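Local coordinates for protein thiol-activated cytolysin (Desulfobulbus propionicus, PDB 6NAL) that forms pores in target membranes as a bacterial toxin of the thiol-activated, or cholesterol-dependent, cytolysin family, at the interface of chains A and B. Numbering follows the deposited sequence. Chains: chain A/B, Thiol-activated cytolysin.

Contact 1: the interface of chains A and B. Residues chain A 141-143, 145; chain B 437-438, 440.
The pyrrolidine ring of A:Pro143 meets the side chain of B:Glu438, its CG corner touching the methylene CG at 3.3 Å. The same corner lies above the carboxylate plane but well off to the side, away from OE2, over the gap between CG and OE1, 3.6 Å from OE1. B:Glu438 belongs to the tryptophan-rich undecapeptide that marks the cholesterol-dependent cytolysins, here laid against a loop of the partner chain. With CG anti to the backbone N (chi1 -150°) and the chain extended beyond it, the glutamate offers the flank of its aliphatic part to the proline, and the contact made there is apolar. B:Trp437, just before the glutamate, and B:Trp440, two residues after it, contribute main-chain oxygens. The carbonyl O of B:Trp437 lies 3.6 Å from A:Leu142 CD2 and 3.9 Å from A:Pro143 CD, so carbon groups approach it from chain A. Past the glutamate, at the start of strand 440-447, the carbonyl O of B:Trp440 receives a weak hydrogen bond from the amide nitrogen ND2 of A:Asn145 at 3.3 Å, bent to 131° at the hydrogen. With CG pointing away from the backbone N of A:Asn145 (chi1 172°), the ND2 branch is directed at chain B.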
ATOM      1  N   SER A 141      45.153 -10.983  18.637  1.00 88.55           N
ATOM      2  CA  SER A 141      44.230 -10.600  17.588  1.00 79.55           C
ATOM      3  C   SER A 141      42.803 -11.023  17.875  1.00 81.74           C
ATOM      4  O   SER A 141      42.546 -11.931  18.665  1.00 84.15           O
ATOM      5  CB  SER A 141      44.666 -11.231  16.260  1.00 77.04           C
ATOM      6  OG  SER A 141      44.021 -12.491  16.084  1.00 91.52           O
ATOM      7  N   LEU A 142      41.878 -10.386  17.158  1.00 70.18           N
ATOM      8  CA  LEU A 142      40.465 -10.625  17.351  1.00 64.84           C
ATOM      9  C   LEU A 142      39.725 -10.463  16.025  1.00 70.36           C
ATOM     10  O   LEU A 142      39.660  -9.366  15.435  1.00 60.53           O
ATOM     11  CB  LEU A 142      39.916  -9.691  18.417  1.00 60.86           C
ATOM     12  CG  LEU A 142      40.616  -9.624  19.777  1.00 72.62           C
ATOM     13  CD1 LEU A 142      39.842  -8.453  20.514  1.00 65.80           C
ATOM     14  CD2 LEU A 142      40.672 -10.835  20.648  1.00 72.87           C
ATOM     15  N   PRO A 143      39.149 -11.543  15.524  1.00 61.91           N
ATOM     16  CA  PRO A 143      38.542 -11.496  14.194  1.00 67.41           C
ATOM     17  C   PRO A 143      37.197 -10.799  14.228  1.00 61.77           C
ATOM     18  O   PRO A 143      36.503 -10.781  15.247  1.00 57.46           O
ATOM     19  CB  PRO A 143      38.395 -12.972  13.817  1.00 58.65           C
ATOM     20  CG  PRO A 143      38.272 -13.628  15.080  1.00 64.90           C
ATOM     21  CD  PRO A 143      38.899 -12.825  16.191  1.00 60.70           C
ATOM     22  N   ASN A 145      33.545  -9.746  14.119  1.00 59.36           N
ATOM     23  CA  ASN A 145      32.267 -10.404  14.407  1.00 63.14           C
ATOM     24  C   ASN A 145      31.297  -9.292  14.821  1.00 57.26           C
ATOM     25  O   ASN A 145      31.310  -8.855  15.981  1.00 46.51           O
ATOM     26  CB  ASN A 145      32.384 -11.464  15.498  1.00 48.60           C
ATOM     27  CG  ASN A 145      31.004 -12.000  15.914  1.00 64.05           C
ATOM     28  OD1 ASN A 145      29.998 -11.665  15.268  1.00 72.41           O
ATOM     29  ND2 ASN A 145      30.938 -12.817  16.969  1.00 55.58           N
TER
ATOM     30  N   TRP B 437      41.019 -16.524  21.715  1.00 65.91           N
ATOM     31  CA  TRP B 437      41.151 -15.789  20.470  1.00 73.02           C
ATOM     32  C   TRP B 437      39.774 -15.317  19.978  1.00 79.23           C
ATOM     33  O   TRP B 437      39.532 -14.112  19.785  1.00 78.94           O
ATOM     34  CB  TRP B 437      41.848 -16.697  19.442  1.00 70.54           C
ATOM     35  CG  TRP B 437      42.977 -17.660  19.939  1.00 85.87           C
ATOM     36  CD1 TRP B 437      42.836 -18.827  20.570  1.00 95.99           C
ATOM     37  CD2 TRP B 437      44.406 -17.500  19.767  1.00 98.36           C
ATOM     38  NE1 TRP B 437      44.076 -19.391  20.814  1.00 97.76           N
ATOM     39  CE2 TRP B 437      45.049 -18.572  20.317  1.00 96.93           C
ATOM     40  CE3 TRP B 437      45.192 -16.512  19.265  1.00 99.10           C
ATOM     41  CZ2 TRP B 437      46.475 -18.678  20.304  1.00 93.54           C
ATOM     42  CZ3 TRP B 437      46.594 -16.684  19.230  1.00101.82           C
ATOM     43  CH2 TRP B 437      47.188 -17.690  19.738  1.00 97.94           C
ATOM     44  N   GLU B 438      38.843 -16.284  19.818  1.00 72.33           N
ATOM     45  CA  GLU B 438      37.549 -16.086  19.158  1.00 59.31           C
ATOM     46  C   GLU B 438      36.459 -16.743  20.009  1.00 50.88           C
ATOM     47  O   GLU B 438      35.833 -17.722  19.627  1.00 50.69           O
ATOM     48  CB  GLU B 438      37.569 -16.657  17.716  1.00 66.70           C
ATOM     49  CG  GLU B 438      36.642 -15.943  16.679  1.00 74.22           C
ATOM     50  CD  GLU B 438      36.391 -16.769  15.358  1.00 68.64           C
ATOM     51  OE1 GLU B 438      35.818 -16.215  14.398  1.00 76.49           O
ATOM     52  OE2 GLU B 438      36.719 -17.977  15.265  1.00 73.37           O
ATOM     53  N   TRP B 440      33.364 -16.190  20.844  1.00 48.48           N
ATOM     54  CA  TRP B 440      32.042 -16.339  20.274  1.00 44.96           C
ATOM     55  C   TRP B 440      32.121 -16.269  18.768  1.00 42.46           C
ATOM     56  O   TRP B 440      32.687 -15.325  18.218  1.00 53.90           O
ATOM     57  CB  TRP B 440      31.119 -15.254  20.771  1.00 44.15           C
ATOM     58  CG  TRP B 440      30.676 -15.456  22.149  1.00 42.43           C
ATOM     59  CD1 TRP B 440      31.078 -14.750  23.242  1.00 46.47           C
ATOM     60  CD2 TRP B 440      29.730 -16.423  22.614  1.00 35.35           C
ATOM     61  NE1 TRP B 440      30.437 -15.217  24.373  1.00 44.59           N
ATOM     62  CE2 TRP B 440      29.599 -16.236  24.019  1.00 36.58           C
ATOM     63  CE3 TRP B 440      28.980 -17.425  21.984  1.00 40.40           C
ATOM     64  CZ2 TRP B 440      28.742 -16.990  24.810  1.00 38.01           C
ATOM     65  CZ3 TRP B 440      28.114 -18.177  22.761  1.00 35.62           C
ATOM     66  CH2 TRP B 440      28.019 -17.957  24.188  1.00 37.66           C
TER

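Contact 2: the interface of chains A and B. Residues chain A 379, 428, 445; chain B 144-147.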
ATOM      1  N   ARG A 379     -14.112  -6.231 -35.301  1.00 39.16           N
ATOM      2  CA  ARG A 379     -13.958  -5.006 -34.548  1.00 34.83           C
ATOM      3  C   ARG A 379     -13.376  -5.326 -33.192  1.00 31.99           C
ATOM      4  O   ARG A 379     -13.601  -6.410 -32.630  1.00 35.59           O
ATOM      5  CB  ARG A 379     -15.265  -4.260 -34.402  1.00 39.40           C
ATOM      6  CG  ARG A 379     -16.321  -5.071 -33.802  1.00 43.04           C
ATOM      7  CD  ARG A 379     -17.649  -4.392 -33.980  1.00 41.23           C
ATOM      8  NE  ARG A 379     -18.602  -5.076 -33.121  1.00 41.72           N
ATOM      9  CZ  ARG A 379     -19.910  -5.015 -33.295  1.00 45.28           C
ATOM     10  NH1 ARG A 379     -20.401  -4.257 -34.274  1.00 45.93           N
ATOM     11  NH2 ARG A 379     -20.713  -5.694 -32.489  1.00 48.59           N
ATOM     12  N   LYS A 428     -11.909  -6.672 -26.028  1.00 31.79           N
ATOM     13  CA  LYS A 428     -12.912  -7.543 -26.627  1.00 35.51           C
ATOM     14  C   LYS A 428     -12.714  -7.559 -28.134  1.00 37.34           C
ATOM     15  O   LYS A 428     -12.519  -6.513 -28.742  1.00 34.79           O
ATOM     16  CB  LYS A 428     -14.356  -7.075 -26.324  1.00 34.90           C
ATOM     17  CG  LYS A 428     -15.439  -8.054 -26.719  1.00 49.45           C
ATOM     18  CD  LYS A 428     -16.730  -7.367 -27.055  1.00 52.52           C
ATOM     19  CE  LYS A 428     -17.614  -7.180 -25.820  1.00 54.83           C
ATOM     20  NZ  LYS A 428     -18.878  -6.456 -26.174  1.00 63.74           N
ATOM     21  N   TYR A 445     -12.899 -11.927 -24.741  1.00 38.13           N
ATOM     22  CA  TYR A 445     -13.444 -10.896 -23.848  1.00 43.20           C
ATOM     23  C   TYR A 445     -12.675 -11.048 -22.534  1.00 38.63           C
ATOM     24  O   TYR A 445     -13.044 -11.858 -21.680  1.00 37.01           O
ATOM     25  CB  TYR A 445     -14.933 -11.034 -23.608  1.00 39.46           C
ATOM     26  CG  TYR A 445     -15.626  -9.828 -23.030  1.00 43.75           C
ATOM     27  CD1 TYR A 445     -14.941  -8.639 -22.756  1.00 48.63           C
ATOM     28  CD2 TYR A 445     -17.003  -9.861 -22.813  1.00 42.14           C
ATOM     29  CE1 TYR A 445     -15.630  -7.519 -22.267  1.00 37.16           C
ATOM     30  CE2 TYR A 445     -17.678  -8.773 -22.332  1.00 47.73           C
ATOM     31  CZ  TYR A 445     -16.994  -7.612 -22.064  1.00 43.86           C
ATOM     32  OH  TYR A 445     -17.728  -6.572 -21.577  1.00 51.01           O
TER
ATOM     33  N   ALA B 144     -26.976  -8.320 -30.283  1.00 44.71           N
ATOM     34  CA  ALA B 144     -26.107  -7.388 -30.985  1.00 37.14           C
ATOM     35  C   ALA B 144     -24.868  -7.071 -30.183  1.00 36.30           C
ATOM     36  O   ALA B 144     -23.848  -6.667 -30.763  1.00 34.09           O
ATOM     37  CB  ALA B 144     -26.832  -6.078 -31.299  1.00 36.20           C
ATOM     38  N   ASN B 145     -24.950  -7.202 -28.859  1.00 38.39           N
ATOM     39  CA  ASN B 145     -23.868  -6.766 -27.991  1.00 31.95           C
ATOM     40  C   ASN B 145     -24.033  -7.439 -26.635  1.00 29.12           C
ATOM     41  O   ASN B 145     -25.122  -7.865 -26.250  1.00 30.14           O
ATOM     42  CB  ASN B 145     -23.808  -5.232 -27.869  1.00 43.66           C
ATOM     43  CG  ASN B 145     -22.581  -4.749 -27.063  1.00 45.40           C
ATOM     44  OD1 ASN B 145     -21.428  -4.618 -27.568  1.00 56.44           O
ATOM     45  ND2 ASN B 145     -22.824  -4.531 -25.791  1.00 50.04           N
ATOM     46  N   PHE B 146     -22.909  -7.691 -26.003  1.00 36.92           N
ATOM     47  CA  PHE B 146     -22.904  -8.238 -24.667  1.00 36.83           C
ATOM     48  C   PHE B 146     -21.916  -7.444 -23.827  1.00 38.13           C
ATOM     49  O   PHE B 146     -20.848  -7.039 -24.286  1.00 40.58           O
ATOM     50  CB  PHE B 146     -22.550  -9.702 -24.707  1.00 36.34           C
ATOM     51  CG  PHE B 146     -22.186 -10.254 -23.390  1.00 38.98           C
ATOM     52  CD1 PHE B 146     -23.164 -10.442 -22.412  1.00 35.50           C
ATOM     53  CD2 PHE B 146     -20.872 -10.599 -23.109  1.00 42.03           C
ATOM     54  CE1 PHE B 146     -22.822 -10.958 -21.138  1.00 41.00           C
ATOM     55  CE2 PHE B 146     -20.526 -11.158 -21.858  1.00 36.36           C
ATOM     56  CZ  PHE B 146     -21.491 -11.326 -20.877  1.00 38.70           C
ATOM     57  N   GLN B 147     -22.307  -7.166 -22.611  1.00 38.30           N
ATOM     58  CA  GLN B 147     -21.413  -6.416 -21.759  1.00 28.54           C
ATOM     59  C   GLN B 147     -21.447  -7.013 -20.352  1.00 31.83           C
ATOM     60  O   GLN B 147     -22.482  -7.509 -19.891  1.00 28.17           O
ATOM     61  CB  GLN B 147     -21.725  -4.921 -21.729  1.00 34.14           C
ATOM     62  CG  GLN B 147     -20.500  -4.217 -21.004  1.00 56.06           C
ATOM     63  CD  GLN B 147     -20.669  -2.739 -20.893  1.00 63.69           C
ATOM     64  OE1 GLN B 147     -19.693  -2.006 -21.107  1.00 62.47           O
ATOM     65  NE2 GLN B 147     -21.893  -2.271 -20.555  1.00 68.71           N
TER
HETATM   66  O   HOH W   1     -20.216  -7.864 -27.889  1.00 51.77           O
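The C-terminal beta sandwich of chain A, through strands 378-389, 422-432 and 444-447, faces the beginning of strand 145-152 in chain B. A:Lys428 makes the polar link: its side-chain amine nitrogen NZ donates a hydrogen bond to the carbonyl O of B:Phe146 at 2.8 Å, lying in the carbonyl plane with a C=O...N angle of 159°. The lysine chain bends at chi3 (-89°), which turns its end toward the strand. NZ also lies 2.6 Å from water 1, and this water is hydrogen-bonded to the backbone N of B:Phe146 at 3.3 Å. The lysine thus engages both polar backbone groups of one residue, the oxygen directly and the nitrogen through water. A weak water contact extends to the side-chain oxygen OD1 of B:Asn145.

Beside this link, A:Tyr445 has CE of its neighbour A:Lys428 over the centre of one ring face, 3.8 Å above the plane. Its edge turns to B:Phe146, with CE2 of the tyrosine 3.7 Å from CE2 of the phenylalanine; the rings stand nearly perpendicular, the tyrosine edge coming in above and outside the rim of the phenylalanine. The phenol OH reaches B:Gln147 CG at 3.7 Å. At the other end, the guanidinium NH2 of A:Arg379 approaches the carbonyl O of B:Ala144 edge-on, but only at 3.7 Å. Together the lysine bond and the aromatic contact dock the sandwich of one toxin molecule on its neighbour in the deposited dimer, an association that the structure alone does not show to be biological.

Contact 3: the interface of chains A and B. Residues chain A 53-55, 355; chain B 394, 396.
A:Ser54 and two residues of chain B, B:Lys394 and B:Ile396, are joined by paired backbone hydrogen bonds, a parallel beta bridge between two copies of this cholesterol-dependent cytolysin. The N of A:Ser54 donates to the carbonyl O of B:Lys394 at 3.0 Å, and its own carbonyl O accepts from the N of B:Ile396, also at 3.0 Å. Strand 44-59 of chain A and strand 393-400 of chain B are thereby held in register, with A:Cys53 opposite B:Lys394 and A:Tyr55 opposite B:Ile396.

Side chains pack beside the bridge. B:Ile396 spreads its two branches over different tyrosines. Its CG2 methyl touches A:Tyr55 at CD1, 4.0 Å away, while CD1, at the end of the other branch, meets the phenol OH of A:Tyr355 at 3.3 Å. The isoleucine crosses each tyrosine at about a right angle. CG2 lies anti to the backbone N and CG1 beside it (chi1 -59°), which sends one branch to the ring of A:Tyr55 and the other to the hydroxyl of A:Tyr355. On the same face, one step back along the strands, the SG of A:Cys53 rests against the aliphatic stem of B:Lys394, 4.0 Å from CD; the lysine chain runs extended past it.

Farther out, A:Tyr355 comes from strand 349-363 of the same chain as the cysteine. Its CG sits between the backbone N and the carbonyl carbon (chi1 60°), and CB of A:Cys53 covers one ring face near the rim, 3.7 Å above the plane, packing that probably helps position the phenol.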
ATOM      1  N   CYS A  53       5.113   8.712  11.039  1.00 34.81           N
ATOM      2  CA  CYS A  53       5.447   7.577  11.884  1.00 36.79           C
ATOM      3  C   CYS A  53       6.232   8.048  13.089  1.00 35.25           C
ATOM      4  O   CYS A  53       6.829   9.123  13.079  1.00 41.08           O
ATOM      5  CB  CYS A  53       6.340   6.524  11.203  1.00 46.44           C
ATOM      6  SG  CYS A  53       5.806   6.020   9.626  1.00 51.08           S
ATOM      7  N   SER A  54       6.272   7.195  14.108  1.00 34.85           N
ATOM      8  CA  SER A  54       7.158   7.354  15.238  1.00 34.82           C
ATOM      9  C   SER A  54       7.880   6.032  15.500  1.00 42.52           C
ATOM     10  O   SER A  54       7.406   4.948  15.170  1.00 40.37           O
ATOM     11  CB  SER A  54       6.398   7.851  16.450  1.00 32.33           C
ATOM     12  OG  SER A  54       5.790   6.822  17.169  1.00 46.05           O
ATOM     13  N   TYR A  55       9.091   6.145  15.984  1.00 34.32           N
ATOM     14  CA  TYR A  55       9.922   4.997  16.261  1.00 33.12           C
ATOM     15  C   TYR A  55      10.202   5.051  17.749  1.00 33.38           C
ATOM     16  O   TYR A  55      10.539   6.113  18.267  1.00 30.92           O
ATOM     17  CB  TYR A  55      11.212   5.026  15.459  1.00 33.58           C
ATOM     18  CG  TYR A  55      12.073   3.815  15.742  1.00 30.96           C
ATOM     19  CD1 TYR A  55      11.765   2.571  15.205  1.00 35.45           C
ATOM     20  CD2 TYR A  55      13.179   3.918  16.555  1.00 29.74           C
ATOM     21  CE1 TYR A  55      12.528   1.453  15.474  1.00 34.78           C
ATOM     22  CE2 TYR A  55      13.992   2.773  16.854  1.00 38.45           C
ATOM     23  CZ  TYR A  55      13.650   1.564  16.310  1.00 40.73           C
ATOM     24  OH  TYR A  55      14.384   0.447  16.545  1.00 40.81           O
ATOM     25  N   TYR A 355       8.818  10.895  12.432  1.00 38.88           N
ATOM     26  CA  TYR A 355       9.435  11.140  11.149  1.00 35.20           C
ATOM     27  C   TYR A 355       8.376  10.966  10.070  1.00 34.16           C
ATOM     28  O   TYR A 355       7.304  10.401  10.302  1.00 34.12           O
ATOM     29  CB  TYR A 355      10.636  10.230  10.924  1.00 36.58           C
ATOM     30  CG  TYR A 355      10.367   8.754  10.931  1.00 39.76           C
ATOM     31  CD1 TYR A 355      10.353   8.031  12.104  1.00 34.67           C
ATOM     32  CD2 TYR A 355      10.226   8.070   9.745  1.00 41.90           C
ATOM     33  CE1 TYR A 355      10.156   6.638  12.091  1.00 36.74           C
ATOM     34  CE2 TYR A 355      10.038   6.709   9.713  1.00 37.57           C
ATOM     35  CZ  TYR A 355       9.991   5.998  10.896  1.00 34.70           C
ATOM     36  OH  TYR A 355       9.774   4.644  10.853  1.00 52.20           O
TER
ATOM     37  N   LYS B 394       1.479   5.918  12.651  1.00 33.00           N
ATOM     38  CA  LYS B 394       2.007   4.563  12.579  1.00 40.89           C
ATOM     39  C   LYS B 394       3.133   4.457  13.619  1.00 30.40           C
ATOM     40  O   LYS B 394       4.187   5.075  13.480  1.00 32.69           O
ATOM     41  CB  LYS B 394       2.475   4.267  11.159  1.00 31.50           C
ATOM     42  CG  LYS B 394       2.958   2.848  10.966  1.00 41.56           C
ATOM     43  CD  LYS B 394       3.655   2.702   9.602  1.00 41.03           C
ATOM     44  CE  LYS B 394       4.199   1.283   9.429  1.00 38.75           C
ATOM     45  NZ  LYS B 394       5.082   1.160   8.224  1.00 49.62           N
ATOM     46  N   ILE B 396       5.996   2.320  15.695  1.00 41.12           N
ATOM     47  CA  ILE B 396       6.892   1.171  15.509  1.00 34.17           C
ATOM     48  C   ILE B 396       7.678   1.042  16.794  1.00 34.70           C
ATOM     49  O   ILE B 396       8.447   1.942  17.155  1.00 39.34           O
ATOM     50  CB  ILE B 396       7.825   1.358  14.307  1.00 35.80           C
ATOM     51  CG1 ILE B 396       6.990   1.537  13.030  1.00 39.96           C
ATOM     52  CG2 ILE B 396       8.762   0.175  14.140  1.00 33.18           C
ATOM     53  CD1 ILE B 396       7.768   2.185  11.878  1.00 37.98           C
TER

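By their C-alpha centres, contact 1 and contact 2 lie about 73 Å apart, contact 1 and contact 3 about 37 Å, and contact 2 and contact 3 about 50 Å. Contacts 1 and 2 use the same loop-and-strand segment around residue 145, from chain A in one and chain B in the other, against the opposite sandwich; through the two-fold, each therefore has its twin near the other. Contact 3 joins another strand of the chain B sandwich, 393-400, to strand 44-59 of chain A. The paired molecules are thus held at both ends, although the dimer may be a crystal arrangement rather than a functional state.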